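Local coordinates for acyl-CoA dehydrogenase domain protein Tcur3481 (Thermomonospora curvata, PDB 6WY9), which probably works as an FAD-dependent acyl-CoA dehydrogenase or a related flavoenzyme, at residues 41-46 with 81-86. Numbering follows the deposited sequence.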
ATOM      1  N   GLU B  41      18.083   7.494  34.952  1.00 48.61           N
ATOM      2  CA  GLU B  41      19.465   7.815  35.297  1.00 50.71           C
ATOM      3  C   GLU B  41      20.206   6.580  35.787  1.00 52.19           C
ATOM      4  O   GLU B  41      21.443   6.522  35.714  1.00 51.99           O
ATOM      5  CB  GLU B  41      19.503   8.894  36.370  1.00 57.40           C
ATOM      6  CG  GLU B  41      18.878  10.191  35.967  1.00 61.18           C
ATOM      7  CD  GLU B  41      19.679  10.928  34.899  1.00 65.34           C
ATOM      8  OE1 GLU B  41      20.865  10.596  34.673  1.00 67.23           O
ATOM      9  OE2 GLU B  41      19.102  11.844  34.282  1.00 66.24           O
ATOM     10  N   THR B  42      19.465   5.610  36.333  1.00 50.50           N
ATOM     11  CA  THR B  42      20.088   4.366  36.764  1.00 50.91           C
ATOM     12  C   THR B  42      20.567   3.578  35.556  1.00 48.01           C
ATOM     13  O   THR B  42      21.714   3.114  35.507  1.00 49.04           O
ATOM     14  CB  THR B  42      19.091   3.551  37.600  1.00 50.73           C
ATOM     15  OG1 THR B  42      18.684   4.361  38.717  1.00 53.29           O
ATOM     16  CG2 THR B  42      19.792   2.274  38.141  1.00 52.51           C
ATOM     17  N   LEU B  43      19.700   3.448  34.561  1.00 44.81           N
ATOM     18  CA  LEU B  43      20.078   2.802  33.309  1.00 44.79           C
ATOM     19  C   LEU B  43      21.275   3.502  32.657  1.00 45.78           C
ATOM     20  O   LEU B  43      22.186   2.842  32.138  1.00 45.36           O
ATOM     21  CB  LEU B  43      18.891   2.809  32.365  1.00 43.27           C
ATOM     22  CG  LEU B  43      19.121   2.158  30.996  1.00 44.66           C
ATOM     23  CD1 LEU B  43      19.688   0.729  31.176  1.00 45.09           C
ATOM     24  CD2 LEU B  43      17.803   2.149  30.158  1.00 41.71           C
ATOM     25  N   TRP B  44      21.280   4.840  32.671  1.00 44.89           N
ATOM     26  CA  TRP B  44      22.398   5.592  32.114  1.00 45.78           C
ATOM     27  C   TRP B  44      23.706   5.230  32.820  1.00 47.97           C
ATOM     28  O   TRP B  44      24.744   5.032  32.181  1.00 47.30           O
ATOM     29  CB  TRP B  44      22.140   7.093  32.243  1.00 47.51           C
ATOM     30  CG  TRP B  44      23.098   7.861  31.408  1.00 50.39           C
ATOM     31  CD1 TRP B  44      24.237   8.510  31.817  1.00 53.74           C
ATOM     32  CD2 TRP B  44      23.025   8.023  29.990  1.00 49.10           C
ATOM     33  NE1 TRP B  44      24.862   9.082  30.735  1.00 54.63           N
ATOM     34  CE2 TRP B  44      24.147   8.791  29.599  1.00 51.56           C
ATOM     35  CE3 TRP B  44      22.114   7.592  29.007  1.00 47.58           C
ATOM     36  CZ2 TRP B  44      24.387   9.150  28.252  1.00 51.14           C
ATOM     37  CZ3 TRP B  44      22.352   7.970  27.647  1.00 47.45           C
ATOM     38  CH2 TRP B  44      23.481   8.733  27.299  1.00 48.38           C
ATOM     39  N   ARG B  45      23.680   5.182  34.146  1.00 50.06           N
ATOM     40  CA  ARG B  45      24.905   4.880  34.884  1.00 56.48           C
ATOM     41  C   ARG B  45      25.347   3.437  34.659  1.00 52.89           C
ATOM     42  O   ARG B  45      26.552   3.144  34.584  1.00 52.63           O
ATOM     43  CB  ARG B  45      24.703   5.152  36.372  1.00 64.94           C
ATOM     44  CG  ARG B  45      24.683   6.624  36.780  1.00 73.56           C
ATOM     45  CD  ARG B  45      24.635   6.753  38.328  1.00 82.88           C
ATOM     46  NE  ARG B  45      23.518   6.018  38.943  1.00 86.31           N
ATOM     47  CZ  ARG B  45      23.625   4.826  39.539  1.00 89.47           C
ATOM     48  NH1 ARG B  45      24.802   4.213  39.609  1.00 93.03           N
ATOM     49  NH2 ARG B  45      22.553   4.239  40.069  1.00 87.69           N
ATOM     50  N   GLU B  46      24.391   2.525  34.565  1.00 50.74           N
ATOM     51  CA  GLU B  46      24.718   1.125  34.286  1.00 54.93           C
ATOM     52  C   GLU B  46      25.374   0.980  32.911  1.00 50.79           C
ATOM     53  O   GLU B  46      26.385   0.282  32.760  1.00 51.28           O
ATOM     54  CB  GLU B  46      23.440   0.278  34.363  1.00 58.63           C
ATOM     55  CG  GLU B  46      22.722   0.287  35.740  1.00 66.11           C
ATOM     56  CD  GLU B  46      23.308  -0.733  36.659  1.00 74.68           C
ATOM     57  OE1 GLU B  46      23.631  -1.815  36.124  1.00 77.85           O
ATOM     58  OE2 GLU B  46      23.487  -0.452  37.874  1.00 77.77           O
ATOM     59  N   HIS B  81      13.652  -2.690  23.443  1.00 39.98           N
ATOM     60  CA  HIS B  81      13.123  -2.595  24.808  1.00 41.59           C
ATOM     61  C   HIS B  81      12.491  -1.249  25.136  1.00 40.94           C
ATOM     62  O   HIS B  81      12.194  -1.009  26.307  1.00 41.64           O
ATOM     63  CB  HIS B  81      14.258  -2.841  25.800  1.00 43.34           C
ATOM     64  CG  HIS B  81      14.842  -4.201  25.664  1.00 45.87           C
ATOM     65  ND1 HIS B  81      15.983  -4.439  24.927  1.00 47.07           N
ATOM     66  CD2 HIS B  81      14.406  -5.400  26.095  1.00 48.65           C
ATOM     67  CE1 HIS B  81      16.245  -5.734  24.943  1.00 47.91           C
ATOM     68  NE2 HIS B  81      15.298  -6.342  25.638  1.00 50.38           N
ATOM     69  N   VAL B  82      12.340  -0.358  24.139  1.00 41.98           N
ATOM     70  CA  VAL B  82      11.855   1.012  24.310  1.00 40.93           C
ATOM     71  C   VAL B  82      12.472   1.596  25.592  1.00 42.44           C
ATOM     72  O   VAL B  82      11.772   2.110  26.463  1.00 45.02           O
ATOM     73  CB  VAL B  82      10.300   1.068  24.263  1.00 38.80           C
ATOM     74  CG1 VAL B  82       9.802   0.735  22.779  1.00 38.05           C
ATOM     75  CG2 VAL B  82       9.628   0.078  25.216  1.00 39.12           C
ATOM     76  N   ALA B  83      13.789   1.498  25.725  1.00 41.26           N
ATOM     77  CA  ALA B  83      14.420   1.813  27.012  1.00 43.19           C
ATOM     78  C   ALA B  83      14.628   3.320  27.117  1.00 42.65           C
ATOM     79  O   ALA B  83      15.216   3.923  26.201  1.00 40.83           O
ATOM     80  CB  ALA B  83      15.752   1.099  27.174  1.00 43.41           C
ATOM     81  N   PRO B  84      14.111   3.970  28.181  1.00 42.61           N
ATOM     82  CA  PRO B  84      14.113   5.452  28.207  1.00 43.02           C
ATOM     83  C   PRO B  84      15.441   6.085  28.614  1.00 42.49           C
ATOM     84  O   PRO B  84      15.627   6.569  29.735  1.00 42.76           O
ATOM     85  CB  PRO B  84      12.998   5.763  29.215  1.00 44.75           C
ATOM     86  CG  PRO B  84      13.073   4.598  30.213  1.00 46.66           C
ATOM     87  CD  PRO B  84      13.298   3.403  29.285  1.00 44.89           C
ATOM     88  N   VAL B  85      16.388   6.134  27.676  1.00 40.67           N
ATOM     89  CA  VAL B  85      17.636   6.895  27.872  1.00 40.95           C
ATOM     90  C   VAL B  85      17.993   7.597  26.568  1.00 40.02           C
ATOM     91  O   VAL B  85      17.761   7.077  25.482  1.00 37.13           O
ATOM     92  CB  VAL B  85      18.824   5.987  28.297  1.00 41.11           C
ATOM     93  CG1 VAL B  85      18.852   5.738  29.784  1.00 43.93           C
ATOM     94  CG2 VAL B  85      18.804   4.649  27.534  1.00 40.93           C
ATOM     95  N   PRO B  86      18.613   8.796  26.668  1.00 40.58           N
ATOM     96  CA  PRO B  86      18.870   9.569  25.427  1.00 39.90           C
ATOM     97  C   PRO B  86      20.171   9.157  24.735  1.00 42.01           C
ATOM     98  O   PRO B  86      21.128   9.938  24.613  1.00 40.25           O
ATOM     99  CB  PRO B  86      18.919  11.004  25.953  1.00 39.80           C
ATOM    100  CG  PRO B  86      19.701  10.822  27.265  1.00 40.96           C
ATOM    101  CD  PRO B  86      19.061   9.535  27.869  1.00 40.58           C
TER
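Val85 CB lies at the edge of the Trp44 indole, in its plane, 3.7 Å from Trp44 CE3. Pro86 comes to the same six-membered ring obliquely, its CD 3.7 Å from Trp44 CZ3. Arg118, from outside the two segments, makes a cation-pi contact with the indole. This is helix-to-loop packing in the N-terminal helical domain of the acyl-CoA dehydrogenase fold. Helix 41-49 lies against the connection between helices 67-80 and 87-100, away from the flavin-binding residues. That connection starts with a Schellman motif at Val82, makes an inverse gamma turn at Pro84 and reaches the N-cap of the next helix at Pro86. With Trp44 CG anti to the backbone N (chi1 -167°), the indole leaves the helix on the side of Val85 and Pro86. An alanine in place of the indole would probably leave a gap beside Val85 CB and the Pro86 ring and deprive Arg118 of its aromatic partner. Leu43 packs beside it, its side chain crossing that of Val85 at about a right angle. Ile19 of helix 5-23 also touches Leu43, and Phe20 touches Ala83. The touching residues are all buried, and the contact between the segments is apolar. Leu43 CD2 lies 3.8 Å from Ala83 CB, and that same methyl is 3.8 Å from both Val85 CG1 and Val85 CG2.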